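Local atomic coordinates of PatF (Prochloron didemni, PDB entry 4BG2), a protein that probably acts as a prenyltransferase-like enzyme in the biosynthesis of patellamides, which are cyanobactin natural products. Residues H110-V123 with M135-L149. Sequence-based numbering, arbitrary orientation.
Sequences HVNSRKIINNTIGV and MLYIHIKPEEDTEEL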
loop_
_atom_site.group_PDB
_atom_site.type_symbol
_atom_site.label_atom_id
_atom_site.label_comp_id
_atom_site.label_asym_id
_atom_site.label_seq_id
_atom_site.Cartn_x
_atom_site.Cartn_y
_atom_site.Cartn_z
ATOM N N HIS A 110 -8.760 -8.364 16.477
ATOM C CA HIS A 110 -8.309 -9.517 15.704
ATOM C C HIS A 110 -6.914 -9.989 16.020
ATOM O O HIS A 110 -6.338 -10.760 15.257
ATOM C CB HIS A 110 -8.546 -9.232 14.221
ATOM C CG HIS A 110 -9.993 -9.038 13.904
ATOM N ND1 HIS A 110 -10.910 -10.048 14.055
ATOM C CD2 HIS A 110 -10.697 -7.952 13.510
ATOM C CE1 HIS A 110 -12.118 -9.602 13.764
ATOM N NE2 HIS A 110 -12.017 -8.338 13.417
ATOM N N VAL A 111 -6.403 -9.592 17.181
ATOM C CA VAL A 111 -5.081 -10.017 17.639
ATOM C C VAL A 111 -4.889 -11.530 17.637
ATOM O O VAL A 111 -3.851 -11.999 17.234
ATOM C CB VAL A 111 -4.730 -9.461 19.054
ATOM C CG1 VAL A 111 -5.663 -10.004 20.127
ATOM C CG2 VAL A 111 -3.278 -9.767 19.391
ATOM N N ASN A 112 -5.889 -12.289 18.079
ATOM C CA ASN A 112 -5.798 -13.747 18.070
ATOM C C ASN A 112 -6.287 -14.387 16.782
ATOM O O ASN A 112 -6.431 -15.597 16.732
ATOM C CB ASN A 112 -6.606 -14.329 19.226
ATOM C CG ASN A 112 -6.089 -13.876 20.571
ATOM O OD1 ASN A 112 -4.889 -13.958 20.855
ATOM N ND2 ASN A 112 -6.996 -13.383 21.412
ATOM N N SER A 113 -6.562 -13.598 15.742
ATOM C CA SER A 113 -6.977 -14.194 14.461
ATOM C C SER A 113 -5.833 -15.001 13.870
ATOM O O SER A 113 -4.694 -14.592 13.962
ATOM C CB SER A 113 -7.394 -13.142 13.449
ATOM O OG SER A 113 -7.748 -13.775 12.234
ATOM N N ARG A 114 -6.166 -16.149 13.281
ATOM C CA ARG A 114 -5.218 -16.984 12.533
ATOM C C ARG A 114 -5.400 -16.802 11.022
ATOM O O ARG A 114 -4.878 -17.581 10.234
ATOM C CB ARG A 114 -5.420 -18.464 12.872
ATOM C CG ARG A 114 -5.314 -18.795 14.353
ATOM C CD ARG A 114 -5.569 -20.278 14.624
ATOM N NE ARG A 114 -5.857 -20.566 16.031
ATOM C CZ ARG A 114 -5.751 -21.772 16.601
ATOM N NH1 ARG A 114 -5.372 -22.838 15.900
ATOM N NH2 ARG A 114 -6.033 -21.914 17.891
ATOM N N LYS A 115 -6.113 -15.755 10.620
ATOM C CA LYS A 115 -6.396 -15.490 9.205
ATOM C C LYS A 115 -5.676 -14.278 8.638
ATOM O O LYS A 115 -5.957 -13.853 7.515
ATOM C CB LYS A 115 -7.896 -15.344 9.039
ATOM C CG LYS A 115 -8.634 -16.603 9.482
ATOM C CD LYS A 115 -10.116 -16.352 9.624
ATOM C CE LYS A 115 -10.852 -17.623 9.942
ATOM N NZ LYS A 115 -12.287 -17.390 9.658
ATOM N N ILE A 116 -4.720 -13.757 9.405
ATOM C CA ILE A 116 -3.956 -12.577 9.044
ATOM C C ILE A 116 -2.492 -12.987 8.866
ATOM O O ILE A 116 -1.916 -13.665 9.725
ATOM C CB ILE A 116 -4.098 -11.463 10.118
ATOM C CG1 ILE A 116 -5.552 -11.020 10.211
ATOM C CG2 ILE A 116 -3.238 -10.258 9.776
ATOM C CD1 ILE A 116 -5.871 -10.080 11.355
ATOM N N ILE A 117 -1.904 -12.580 7.741
ATOM C CA ILE A 117 -0.502 -12.854 7.449
ATOM C C ILE A 117 0.383 -11.914 8.245
ATOM O O ILE A 117 1.281 -12.344 8.957
ATOM C CB ILE A 117 -0.172 -12.686 5.940
ATOM C CG1 ILE A 117 -0.960 -13.693 5.102
ATOM C CG2 ILE A 117 1.313 -12.886 5.700
ATOM C CD1 ILE A 117 -0.892 -13.442 3.605
ATOM N N ASN A 118 0.120 -10.627 8.121
ATOM C CA ASN A 118 0.930 -9.609 8.774
ATOM C C ASN A 118 0.262 -8.274 8.644
ATOM O O ASN A 118 -0.783 -8.143 7.997
ATOM C CB ASN A 118 2.340 -9.543 8.171
ATOM C CG ASN A 118 2.363 -9.057 6.715
ATOM O OD1 ASN A 118 1.604 -8.184 6.303
ATOM N ND2 ASN A 118 3.297 -9.580 5.958
ATOM N N ASN A 119 0.880 -7.288 9.258
ATOM C CA ASN A 119 0.667 -5.896 8.889
ATOM C C ASN A 119 1.986 -5.314 8.383
ATOM O O ASN A 119 3.041 -5.831 8.691
ATOM C CB ASN A 119 0.113 -5.093 10.045
ATOM C CG ASN A 119 1.091 -4.978 11.201
ATOM O OD1 ASN A 119 1.142 -5.845 12.085
ATOM N ND2 ASN A 119 1.877 -3.917 11.192
ATOM N N THR A 120 1.897 -4.268 7.574
ATOM C CA THR A 120 3.058 -3.544 7.115
ATOM C C THR A 120 3.326 -2.385 8.074
ATOM O O THR A 120 2.530 -2.097 8.970
ATOM C CB THR A 120 2.808 -2.889 5.731
ATOM O OG1 THR A 120 1.743 -1.969 5.851
ATOM C CG2 THR A 120 2.422 -3.897 4.684
ATOM N N ILE A 121 4.428 -1.686 7.863
ATOM C CA ILE A 121 4.507 -0.337 8.360
ATOM C C ILE A 121 4.947 0.548 7.214
ATOM O O ILE A 121 5.748 0.164 6.377
ATOM C CB ILE A 121 5.461 -0.158 9.569
ATOM C CG1 ILE A 121 6.833 -0.726 9.300
ATOM C CG2 ILE A 121 4.875 -0.817 10.819
ATOM C CD1 ILE A 121 7.883 -0.233 10.254
ATOM N N GLY A 122 4.457 1.765 7.233
ATOM C CA GLY A 122 4.738 2.674 6.184
ATOM C C GLY A 122 4.498 4.090 6.571
ATOM O O GLY A 122 3.807 4.372 7.555
ATOM N N VAL A 123 5.109 4.977 5.789
ATOM C CA VAL A 123 4.924 6.398 5.904
ATOM C C VAL A 123 4.735 6.987 4.511
ATOM O O VAL A 123 5.408 6.575 3.556
ATOM C CB VAL A 123 6.122 7.119 6.572
ATOM C CG1 VAL A 123 6.199 6.765 8.032
ATOM C CG2 VAL A 123 7.446 6.828 5.876
HETATM N N MSE A 135 1.011 4.822 7.242
HETATM C CA MSE A 135 0.177 3.935 6.446
HETATM C C MSE A 135 0.424 2.547 6.934
HETATM O O MSE A 135 1.566 2.099 7.069
HETATM C CB MSE A 135 0.564 4.067 4.964
HETATM C CG MSE A 135 -0.309 3.203 4.048
HETATM SE SE MSE A 135 -2.034 4.091 3.723
HETATM C CE MSE A 135 -3.196 2.676 4.391
ATOM N N LEU A 136 -0.651 1.851 7.247
ATOM C CA LEU A 136 -0.563 0.500 7.772
ATOM C C LEU A 136 -1.531 -0.384 7.005
ATOM O O LEU A 136 -2.724 -0.114 6.967
ATOM C CB LEU A 136 -0.930 0.482 9.250
ATOM C CG LEU A 136 -0.136 1.443 10.155
ATOM C CD1 LEU A 136 -0.791 1.605 11.512
ATOM C CD2 LEU A 136 1.294 0.992 10.360
ATOM N N TYR A 137 -1.018 -1.469 6.427
ATOM C CA TYR A 137 -1.864 -2.394 5.721
ATOM C C TYR A 137 -1.902 -3.704 6.484
ATOM O O TYR A 137 -0.869 -4.180 6.931
ATOM C CB TYR A 137 -1.317 -2.638 4.304
ATOM C CG TYR A 137 -1.511 -1.479 3.363
ATOM C CD1 TYR A 137 -2.777 -1.180 2.872
ATOM C CD2 TYR A 137 -0.434 -0.699 2.932
ATOM C CE1 TYR A 137 -2.977 -0.136 1.985
ATOM C CE2 TYR A 137 -0.634 0.357 2.047
ATOM C CZ TYR A 137 -1.913 0.623 1.582
ATOM O OH TYR A 137 -2.145 1.650 0.710
ATOM N N ILE A 138 -3.091 -4.291 6.578
ATOM C CA ILE A 138 -3.254 -5.636 7.070
ATOM C C ILE A 138 -3.410 -6.550 5.852
ATOM O O ILE A 138 -4.319 -6.366 5.045
ATOM C CB ILE A 138 -4.530 -5.766 7.934
ATOM C CG1 ILE A 138 -4.593 -4.681 9.002
ATOM C CG2 ILE A 138 -4.668 -7.165 8.532
ATOM C CD1 ILE A 138 -3.558 -4.790 10.067
ATOM N N HIS A 139 -2.554 -7.555 5.739
ATOM C CA HIS A 139 -2.657 -8.547 4.672
ATOM C C HIS A 139 -3.307 -9.824 5.181
ATOM O O HIS A 139 -2.806 -10.457 6.095
ATOM C CB HIS A 139 -1.291 -8.850 4.098
ATOM C CG HIS A 139 -0.719 -7.709 3.341
ATOM N ND1 HIS A 139 -1.194 -7.330 2.107
ATOM C CD2 HIS A 139 0.282 -6.849 3.639
ATOM C CE1 HIS A 139 -0.502 -6.292 1.671
ATOM N NE2 HIS A 139 0.389 -5.970 2.591
ATOM N N ILE A 140 -4.429 -10.174 4.561
ATOM C CA ILE A 140 -5.277 -11.262 4.997
ATOM C C ILE A 140 -4.919 -12.501 4.195
ATOM O O ILE A 140 -4.526 -12.383 3.040
ATOM C CB ILE A 140 -6.755 -10.876 4.766
ATOM C CG1 ILE A 140 -7.093 -9.612 5.561
ATOM C CG2 ILE A 140 -7.691 -12.000 5.153
ATOM C CD1 ILE A 140 -8.331 -8.899 5.067
ATOM N N LYS A 141 -5.044 -13.683 4.809
ATOM C CA LYS A 141 -4.750 -14.938 4.117
ATOM C C LYS A 141 -5.796 -15.135 3.035
ATOM O O LYS A 141 -6.988 -15.068 3.325
ATOM C CB LYS A 141 -4.741 -16.118 5.091
ATOM C CG LYS A 141 -3.582 -16.080 6.069
ATOM C CD LYS A 141 -3.491 -17.352 6.890
ATOM C CE LYS A 141 -2.355 -17.272 7.890
ATOM N NZ LYS A 141 -2.445 -18.359 8.907
ATOM N N PRO A 142 -5.363 -15.346 1.780
ATOM C CA PRO A 142 -6.322 -15.482 0.667
ATOM C C PRO A 142 -7.296 -16.637 0.761
ATOM O O PRO A 142 -8.410 -16.512 0.256
ATOM C CB PRO A 142 -5.416 -15.677 -0.544
ATOM C CG PRO A 142 -4.197 -14.916 -0.191
ATOM C CD PRO A 142 -3.995 -15.194 1.274
ATOM N N GLU A 143 -6.884 -17.750 1.379
ATOM C CA GLU A 143 -7.678 -18.985 1.379
ATOM C C GLU A 143 -8.498 -19.210 2.646
ATOM O O GLU A 143 -8.984 -20.310 2.884
ATOM C CB GLU A 143 -6.770 -20.199 1.126
ATOM C CG GLU A 143 -6.296 -20.278 -0.312
ATOM C CD GLU A 143 -7.426 -20.643 -1.263
ATOM O OE1 GLU A 143 -7.946 -21.787 -1.164
ATOM O OE2 GLU A 143 -7.794 -19.777 -2.103
ATOM N N GLU A 144 -8.669 -18.167 3.447
ATOM C CA GLU A 144 -9.540 -18.250 4.609
ATOM C C GLU A 144 -10.839 -17.504 4.307
ATOM O O GLU A 144 -10.852 -16.586 3.477
ATOM C CB GLU A 144 -8.847 -17.640 5.834
ATOM C CG GLU A 144 -7.545 -18.318 6.232
ATOM C CD GLU A 144 -7.734 -19.662 6.922
ATOM O OE1 GLU A 144 -8.856 -19.996 7.360
ATOM O OE2 GLU A 144 -6.742 -20.411 7.027
ATOM N N ASP A 145 -11.921 -17.907 4.971
ATOM C CA ASP A 145 -13.160 -17.141 4.986
ATOM C C ASP A 145 -12.944 -16.022 5.999
ATOM O O ASP A 145 -12.810 -16.283 7.196
ATOM C CB ASP A 145 -14.360 -18.015 5.376
ATOM C CG ASP A 145 -15.630 -17.203 5.635
ATOM O OD1 ASP A 145 -15.760 -16.078 5.102
ATOM O OD2 ASP A 145 -16.511 -17.701 6.370
ATOM N N THR A 146 -12.895 -14.783 5.507
ATOM C CA THR A 146 -12.445 -13.665 6.312
ATOM C C THR A 146 -13.493 -12.567 6.424
ATOM O O THR A 146 -13.164 -11.404 6.671
ATOM C CB THR A 146 -11.117 -13.120 5.771
ATOM O OG1 THR A 146 -11.250 -12.790 4.382
ATOM C CG2 THR A 146 -10.036 -14.181 5.931
ATOM N N GLU A 147 -14.760 -12.964 6.312
ATOM C CA GLU A 147 -15.890 -12.065 6.539
ATOM C C GLU A 147 -15.846 -11.299 7.861
ATOM O O GLU A 147 -16.165 -10.106 7.865
ATOM C CB GLU A 147 -17.226 -12.803 6.441
ATOM C CG GLU A 147 -17.782 -12.800 5.034
ATOM C CD GLU A 147 -19.261 -13.089 4.969
ATOM O OE1 GLU A 147 -20.019 -12.426 5.693
ATOM O OE2 GLU A 147 -19.670 -13.964 4.181
ATOM N N GLU A 148 -15.449 -11.947 8.963
ATOM C CA GLU A 148 -15.414 -11.244 10.258
ATOM C C GLU A 148 -14.385 -10.097 10.307
ATOM O O GLU A 148 -14.629 -9.048 10.914
ATOM C CB GLU A 148 -15.248 -12.212 11.442
ATOM C CG GLU A 148 -13.843 -12.732 11.744
ATOM C CD GLU A 148 -13.452 -13.952 10.922
ATOM O OE1 GLU A 148 -13.628 -13.924 9.673
ATOM O OE2 GLU A 148 -12.956 -14.935 11.525
ATOM N N LEU A 149 -13.245 -10.276 9.641
ATOM C CA LEU A 149 -12.246 -9.207 9.538
ATOM C C LEU A 149 -12.812 -8.052 8.734
ATOM O O LEU A 149 -12.694 -6.892 9.124
ATOM C CB LEU A 149 -10.967 -9.710 8.856
ATOM C CG LEU A 149 -10.245 -10.897 9.486
ATOM C CD1 LEU A 149 -8.931 -11.185 8.787
ATOM C CD2 LEU A 149 -10.015 -10.629 10.961
#
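Thr120 stands in for a backbone carbonyl: its OG1 accepts Tyr137 N at 2.9 Å, while its own N donates to Tyr137 O. A threonine suits the place because its hydroxyl can serve Tyr137 N and also bond Glu67 of strand 60-70, while its methyl CG2 lies at the edge of the His139 ring; chi1 of 61° sets OG1 between backbone N and carbonyl carbon, within range of the neighbouring strand. Nearer the start of strand 116-124, Ile117 and Asn118 both face His139 in a classic beta bulge, Ile117 N reaching His139 O and Asn118 O receiving His139 N. Asn118 and His139 point the same way, amide and ring planes 82° apart, with Asn118 OD1 in plane at the ring edge, 3.3 Å from His139 CD2. On the other face of the hairpin, Ile116 CG2 meets Ile138 CG2 at 3.6 Å, while Ile116 CG1 touches Leu149 CD1. Leu149 CD2 lies over a face of the His110 ring in a CH-pi contact, 3.4 Å from its centroid. Lys115 CG packs on Glu144 CB and CG, the chains crossing at about a right angle; Lys115 NZ grips Asp145 O at 2.7 Å and forms a salt bridge to the syn lone pair of Glu148 OE2 at 3.2 Å. Shortened to an alanine, Lys115 would probably leave Glu148 without this countercharge and Asp145 O without its lysine donor. Backbone bonds thus fix the strand pairing, the Lys115 ammonium pins the loop after strand 133-140 and the start of helix 147-157, and buried Asn118 OD1, lacking a hydrogen-bond partner, is probably a polar cost.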